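Local coordinates for ULam111 (Flavobacterium sp., PDB 5WUT), which is a laminarinase that probably hydrolyses the beta-1,3-glucosidic bonds of the algal storage polysaccharide laminarin, at residues N22-L27 and Q75-F80; W102-N107 and Y201-M206. One frame throughout, in Å; residues are numbered along the deposited sequence.

Interaction 1: residues N22-L27 and Q75-F80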
loop_
_atom_site.group_PDB
_atom_site.type_symbol
_atom_site.label_atom_id
_atom_site.label_comp_id
_atom_site.label_asym_id
_atom_site.label_seq_id
_atom_site.Cartn_x
_atom_site.Cartn_y
_atom_site.Cartn_z
ATOM N N ASN A 22 7.097 13.036 28.863
ATOM C CA ASN A 22 6.202 12.291 27.976
ATOM C C ASN A 22 6.594 10.824 27.814
ATOM O O ASN A 22 5.747 10.012 27.435
ATOM C CB ASN A 22 6.144 12.959 26.609
ATOM C CG ASN A 22 5.425 14.290 26.658
ATOM O OD1 ASN A 22 4.605 14.524 27.548
ATOM N ND2 ASN A 22 5.723 15.160 25.710
ATOM N N TRP A 23 7.857 10.482 28.108
ATOM C CA TRP A 23 8.367 9.121 27.867
ATOM C C TRP A 23 8.927 8.453 29.109
ATOM O O TRP A 23 9.588 9.092 29.938
ATOM C CB TRP A 23 9.465 9.122 26.793
ATOM C CG TRP A 23 8.941 9.485 25.436
ATOM C CD1 TRP A 23 8.935 10.727 24.861
ATOM C CD2 TRP A 23 8.319 8.604 24.497
ATOM N NE1 TRP A 23 8.349 10.677 23.617
ATOM C CE2 TRP A 23 7.967 9.382 23.366
ATOM C CE3 TRP A 23 8.036 7.234 24.496
ATOM C CZ2 TRP A 23 7.328 8.838 22.249
ATOM C CZ3 TRP A 23 7.417 6.685 23.380
ATOM C CH2 TRP A 23 7.070 7.486 22.271
ATOM N N ASN A 24 8.681 7.150 29.208
ATOM C CA ASN A 24 9.323 6.298 30.205
ATOM C C ASN A 24 10.342 5.422 29.524
ATOM O O ASN A 24 10.182 5.085 28.342
ATOM C CB ASN A 24 8.321 5.383 30.891
ATOM C CG ASN A 24 7.112 6.109 31.378
ATOM O OD1 ASN A 24 7.185 6.893 32.311
ATOM N ND2 ASN A 24 5.973 5.857 30.741
ATOM N N PHE A 25 11.368 5.014 30.266
ATOM C CA PHE A 25 12.187 3.887 29.825
ATOM C C PHE A 25 11.691 2.600 30.463
ATOM O O PHE A 25 11.380 2.560 31.660
ATOM C CB PHE A 25 13.666 4.076 30.185
ATOM C CG PHE A 25 14.326 5.195 29.460
ATOM C CD1 PHE A 25 14.905 4.992 28.214
ATOM C CD2 PHE A 25 14.378 6.459 30.023
ATOM C CE1 PHE A 25 15.523 6.022 27.545
ATOM C CE2 PHE A 25 15.001 7.500 29.356
ATOM C CZ PHE A 25 15.571 7.286 28.118
ATOM N N GLU A 26 11.643 1.535 29.676
ATOM C CA GLU A 26 11.534 0.209 30.265
ATOM C C GLU A 26 12.927 -0.403 30.137
ATOM O O GLU A 26 13.572 -0.288 29.093
ATOM C CB GLU A 26 10.422 -0.604 29.583
ATOM C CG GLU A 26 9.038 -0.005 29.913
ATOM C CD GLU A 26 7.846 -0.865 29.517
ATOM O OE1 GLU A 26 6.710 -0.545 29.942
ATOM O OE2 GLU A 26 8.028 -1.842 28.773
ATOM N N LEU A 27 13.440 -0.953 31.236
ATOM C CA LEU A 27 14.866 -1.281 31.304
ATOM C C LEU A 27 15.129 -2.689 31.800
ATOM O O LEU A 27 14.383 -3.215 32.630
ATOM C CB LEU A 27 15.590 -0.289 32.230
ATOM C CG LEU A 27 15.470 1.184 31.836
ATOM C CD1 LEU A 27 15.888 2.080 33.010
ATOM C CD2 LEU A 27 16.309 1.479 30.640
ATOM N N GLN A 75 3.353 5.497 28.708
ATOM C CA GLN A 75 2.390 5.074 29.727
ATOM C C GLN A 75 2.219 6.110 30.836
ATOM O O GLN A 75 3.197 6.535 31.437
ATOM C CB GLN A 75 2.810 3.742 30.351
ATOM C CG GLN A 75 1.759 3.174 31.296
ATOM C CD GLN A 75 2.163 1.830 31.876
ATOM O OE1 GLN A 75 3.307 1.398 31.743
ATOM N NE2 GLN A 75 1.210 1.151 32.508
ATOM N N GLY A 76 0.972 6.489 31.096
ATOM C CA GLY A 76 0.650 7.436 32.155
ATOM C C GLY A 76 1.076 8.868 31.888
ATOM O O GLY A 76 0.937 9.722 32.762
ATOM N N LYS A 77 1.573 9.134 30.683
ATOM C CA LYS A 77 2.099 10.453 30.316
ATOM C C LYS A 77 1.474 11.057 29.059
ATOM O O LYS A 77 1.131 12.236 29.037
ATOM C CB LYS A 77 3.608 10.368 30.136
ATOM C CG LYS A 77 4.317 10.113 31.456
ATOM C CD LYS A 77 5.802 9.921 31.280
ATOM C CE LYS A 77 6.463 9.920 32.652
ATOM N NZ LYS A 77 7.930 9.694 32.516
ATOM N N LYS A 78 1.370 10.255 28.004
ATOM C CA LYS A 78 0.663 10.676 26.797
ATOM C C LYS A 78 -0.202 9.518 26.326
ATOM O O LYS A 78 0.303 8.533 25.784
ATOM C CB LYS A 78 1.635 11.118 25.703
ATOM C CG LYS A 78 2.200 12.530 25.903
ATOM C CD LYS A 78 1.117 13.578 25.653
ATOM C CE LYS A 78 1.617 14.996 25.950
ATOM N NZ LYS A 78 1.736 15.272 27.405
ATOM N N GLU A 79 -1.500 9.618 26.574
ATOM C CA GLU A 79 -2.436 8.554 26.218
ATOM C C GLU A 79 -3.605 9.130 25.424
ATOM O O GLU A 79 -4.028 10.272 25.648
ATOM C CB GLU A 79 -2.936 7.812 27.466
ATOM C CG GLU A 79 -1.794 7.244 28.322
ATOM C CD GLU A 79 -2.253 6.234 29.363
ATOM O OE1 GLU A 79 -3.467 6.171 29.643
ATOM O OE2 GLU A 79 -1.387 5.497 29.922
ATOM N N PHE A 80 -4.098 8.343 24.472
ATOM C CA PHE A 80 -5.156 8.779 23.561
ATOM C C PHE A 80 -6.184 7.695 23.297
ATOM O O PHE A 80 -5.856 6.515 23.248
ATOM C CB PHE A 80 -4.539 9.249 22.236
ATOM C CG PHE A 80 -3.557 10.365 22.415
ATOM C CD1 PHE A 80 -3.996 11.675 22.461
ATOM C CD2 PHE A 80 -2.216 10.103 22.595
ATOM C CE1 PHE A 80 -3.101 12.715 22.656
ATOM C CE2 PHE A 80 -1.317 11.133 22.801
ATOM C CZ PHE A 80 -1.772 12.447 22.815
#

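Interaction 2: residues W102-N107 and Y201-M206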
loop_
_atom_site.group_PDB
_atom_site.type_symbol
_atom_site.label_atom_id
_atom_site.label_comp_id
_atom_site.label_asym_id
_atom_site.label_seq_id
_atom_site.Cartn_x
_atom_site.Cartn_y
_atom_site.Cartn_z
ATOM N N TRP A 102 4.062 0.541 18.552
ATOM C CA TRP A 102 2.826 -0.136 18.909
ATOM C C TRP A 102 2.169 0.519 20.110
ATOM O O TRP A 102 2.672 1.531 20.608
ATOM C CB TRP A 102 3.112 -1.637 19.155
ATOM C CG TRP A 102 4.229 -1.972 20.132
ATOM C CD1 TRP A 102 5.551 -1.664 20.013
ATOM C CD2 TRP A 102 4.099 -2.750 21.327
ATOM N NE1 TRP A 102 6.262 -2.186 21.090
ATOM C CE2 TRP A 102 5.385 -2.855 21.905
ATOM C CE3 TRP A 102 3.013 -3.352 21.975
ATOM C CZ2 TRP A 102 5.614 -3.533 23.100
ATOM C CZ3 TRP A 102 3.242 -4.036 23.170
ATOM C CH2 TRP A 102 4.542 -4.118 23.712
ATOM N N MET A 103 1.003 0.013 20.513
ATOM C CA MET A 103 0.241 0.611 21.613
ATOM C C MET A 103 -0.339 -0.425 22.557
ATOM O O MET A 103 -0.663 -1.529 22.134
ATOM C CB MET A 103 -0.900 1.490 21.067
ATOM C CG MET A 103 -0.415 2.593 20.163
ATOM S SD MET A 103 -1.726 3.679 19.594
ATOM C CE MET A 103 -1.955 4.719 21.032
ATOM N N LEU A 104 -0.462 -0.056 23.835
ATOM C CA LEU A 104 -1.077 -0.909 24.849
ATOM C C LEU A 104 -2.189 -0.192 25.589
ATOM O O LEU A 104 -2.136 1.026 25.763
ATOM C CB LEU A 104 -0.025 -1.391 25.854
ATOM C CG LEU A 104 0.827 -2.553 25.368
ATOM C CD1 LEU A 104 2.035 -2.748 26.304
ATOM C CD2 LEU A 104 -0.028 -3.818 25.324
ATOM N N GLY A 105 -3.197 -0.938 26.022
ATOM C CA GLY A 105 -4.344 -0.346 26.697
ATOM C C GLY A 105 -3.988 0.273 28.035
ATOM O O GLY A 105 -3.200 -0.281 28.799
ATOM N N SER A 106 -4.588 1.421 28.327
ATOM C CA SER A 106 -4.287 2.157 29.553
ATOM C C SER A 106 -4.531 1.336 30.831
ATOM O O SER A 106 -3.837 1.508 31.848
ATOM C CB SER A 106 -5.121 3.436 29.602
ATOM O OG SER A 106 -4.772 4.220 30.734
ATOM N N ASN A 107 -5.504 0.434 30.779
ATOM C CA ASN A 107 -5.864 -0.342 31.966
ATOM C C ASN A 107 -4.977 -1.565 32.212
ATOM O O ASN A 107 -5.325 -2.424 33.022
ATOM C CB ASN A 107 -7.333 -0.779 31.883
ATOM C CG ASN A 107 -7.609 -1.706 30.704
ATOM O OD1 ASN A 107 -6.720 -1.998 29.908
ATOM N ND2 ASN A 107 -8.847 -2.187 30.606
ATOM N N TYR A 201 -1.476 3.821 25.267
ATOM C CA TYR A 201 -0.189 4.513 25.223
ATOM C C TYR A 201 0.748 3.900 24.192
ATOM O O TYR A 201 0.509 2.795 23.704
ATOM C CB TYR A 201 0.473 4.525 26.604
ATOM C CG TYR A 201 0.822 3.175 27.198
ATOM C CD1 TYR A 201 2.050 2.583 26.940
ATOM C CD2 TYR A 201 -0.057 2.524 28.060
ATOM C CE1 TYR A 201 2.406 1.364 27.513
ATOM C CE2 TYR A 201 0.284 1.301 28.640
ATOM C CZ TYR A 201 1.518 0.728 28.356
ATOM O OH TYR A 201 1.894 -0.478 28.924
ATOM N N PHE A 202 1.794 4.644 23.843
ATOM C CA PHE A 202 2.746 4.255 22.798
ATOM C C PHE A 202 3.918 3.482 23.340
ATOM O O PHE A 202 4.324 3.718 24.463
ATOM C CB PHE A 202 3.283 5.485 22.070
ATOM C CG PHE A 202 2.232 6.257 21.350
ATOM C CD1 PHE A 202 1.630 5.721 20.226
ATOM C CD2 PHE A 202 1.855 7.522 21.776
ATOM C CE1 PHE A 202 0.652 6.436 19.543
ATOM C CE2 PHE A 202 0.874 8.243 21.099
ATOM C CZ PHE A 202 0.276 7.699 19.976
ATOM N N ILE A 203 4.449 2.577 22.527
ATOM C CA ILE A 203 5.732 1.923 22.810
ATOM C C ILE A 203 6.574 1.969 21.545
ATOM O O ILE A 203 6.061 1.707 20.452
ATOM C CB ILE A 203 5.564 0.449 23.253
ATOM C CG1 ILE A 203 4.581 0.322 24.427
ATOM C CG2 ILE A 203 6.931 -0.154 23.608
ATOM C CD1 ILE A 203 3.120 0.075 23.968
ATOM N N ILE A 204 7.848 2.338 21.683
ATOM C CA ILE A 204 8.837 2.175 20.612
ATOM C C ILE A 204 9.936 1.278 21.148
ATOM O O ILE A 204 10.462 1.526 22.235
ATOM C CB ILE A 204 9.437 3.518 20.156
ATOM C CG1 ILE A 204 8.349 4.432 19.614
ATOM C CG2 ILE A 204 10.501 3.303 19.083
ATOM C CD1 ILE A 204 8.850 5.859 19.293
ATOM N N ASN A 205 10.301 0.232 20.418
ATOM C CA ASN A 205 11.397 -0.600 20.910
ATOM C C ASN A 205 12.086 -1.328 19.776
ATOM O O ASN A 205 11.593 -1.376 18.653
ATOM C CB ASN A 205 10.902 -1.618 21.949
ATOM C CG ASN A 205 10.162 -2.774 21.326
ATOM O OD1 ASN A 205 8.974 -2.661 21.013
ATOM N ND2 ASN A 205 10.863 -3.896 21.115
ATOM N N MET A 206 13.241 -1.905 20.072
ATOM C CA MET A 206 13.866 -2.801 19.109
ATOM C C MET A 206 14.404 -4.017 19.848
ATOM O O MET A 206 15.346 -3.920 20.650
ATOM C CB MET A 206 14.960 -2.089 18.310
ATOM C CG MET A 206 15.756 -3.038 17.406
ATOM S SD MET A 206 16.763 -2.261 16.121
ATOM C CE MET A 206 17.520 -0.913 17.025
#

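Interaction 1: residues N22-L27 and Q75-F80
Lys77 NZ is gripped by three acceptors: Asn24 OD1 at 2.9 Å, Trp23 O at 3.1 Å and, outside the two segments, Thr20 O. The lysine chain is extended beyond CG, crosses the Asn24 side chain obliquely, and brings its ammonium above both carbonyl planes, 46° out of that of Asn24 and 64° out of that of Trp23. The other end of the Asn24 amide is held differently. Its ND2 donates to Gln75 O at 2.9 Å with an N-H...O angle of 158°, on a lone pair and close to both amide planes; Thr73 OG1 bonds the same nitrogen. With both ends engaged, the amide is fixed in rotation. An alanine in place of this asparagine would probably leave Gln75 O without this donor and Lys77 NZ with one acceptor fewer. At the start of segment 22-27, Lys78, bent at chi2 and chi4, brings NZ to Asn22 OD1 at 3.0 Å. The contact lies at the protein surface, where the short strand 24-25 runs antiparallel to strand 66-80: the backbones of Asn24 and Thr73 are bonded, Trp23 packs inward on Ile72 and Ile204, and Trp9 of strand 7-11 touches Asn22 and Lys78.

Interaction 2: residues W102-N107 and Y201-M206
Trp102 and Asn205 both hold CG between the backbone N and the carbonyl carbon (chi1 52° and 76°), and their indole N-H and amide oxygen meet across the contact. Trp102 NE1 donates to Asn205 OD1 at 2.8 Å, approaching nearly along the C=O axis, with the ring and amide planes 76° apart. Tyr44 OH takes up Asn205 ND2, so the amide is gripped at both ends. Ile203 lies beneath the indole: its CB sits 3.6 Å from the centroid of the five-membered ring of Trp102, a CH-pi contact, while CG2 reaches toward NE1 and CE2. Strands 97-105 and 200-208, which carry these side chains, run antiparallel in the beta-jelly roll of this family 16 glycoside hydrolase. Trp102 with Ile203 and Leu104 with Tyr201 are hydrogen-bonded pairs, and Met103 with Phe202 is the non-hydrogen-bonded pair between them, at a CA-CA distance of 4.6 Å. On the face that carries Trp102, Leu104 and Tyr201 lie side by side, and Leu104 CB stands over the phenol ring, 4.0 Å from its centroid; Ile203 CD1 fills in against Leu104 CG. The other face carries Met103 and Phe202, where Met103 CE covers the phenyl ring at 3.5 Å from Phe202 CE1 and SD makes an oblique Met-aromatic contact. Phe202 continues there onto Ile231 and Val233 of strand 224-234, whereas Trp102 touches Glu118, Asp120 and Glu123, whose spacing is consistent with the catalytic Glu-x-Asp-x-x-Glu motif of family 16, so its face probably lines the active-site cleft.

How the interactions relate
From the N terminus, the chain passes residues 22-27, runs through strands 42-44, 49-52 and 55-63, and returns along strand 66-80, where interaction 1 closes a loop with 47 residues between its segments. Interaction 2 opens only afterwards, at 102-107, and closes at 201-206 across 93 intervening residues, so the two loops follow in series, neither nested nor crossed. In space they adjoin, their centres about 8 Å apart, because strands 66-80 and 200-208 are antiparallel neighbours. Glu79 OE1 lies 2.6 Å from Ser106 OG, a probable hydrogen bond, and Gln75 packs on Tyr201. Together they link the short strand 24-25, through 66-80 and 200-208, to 97-105.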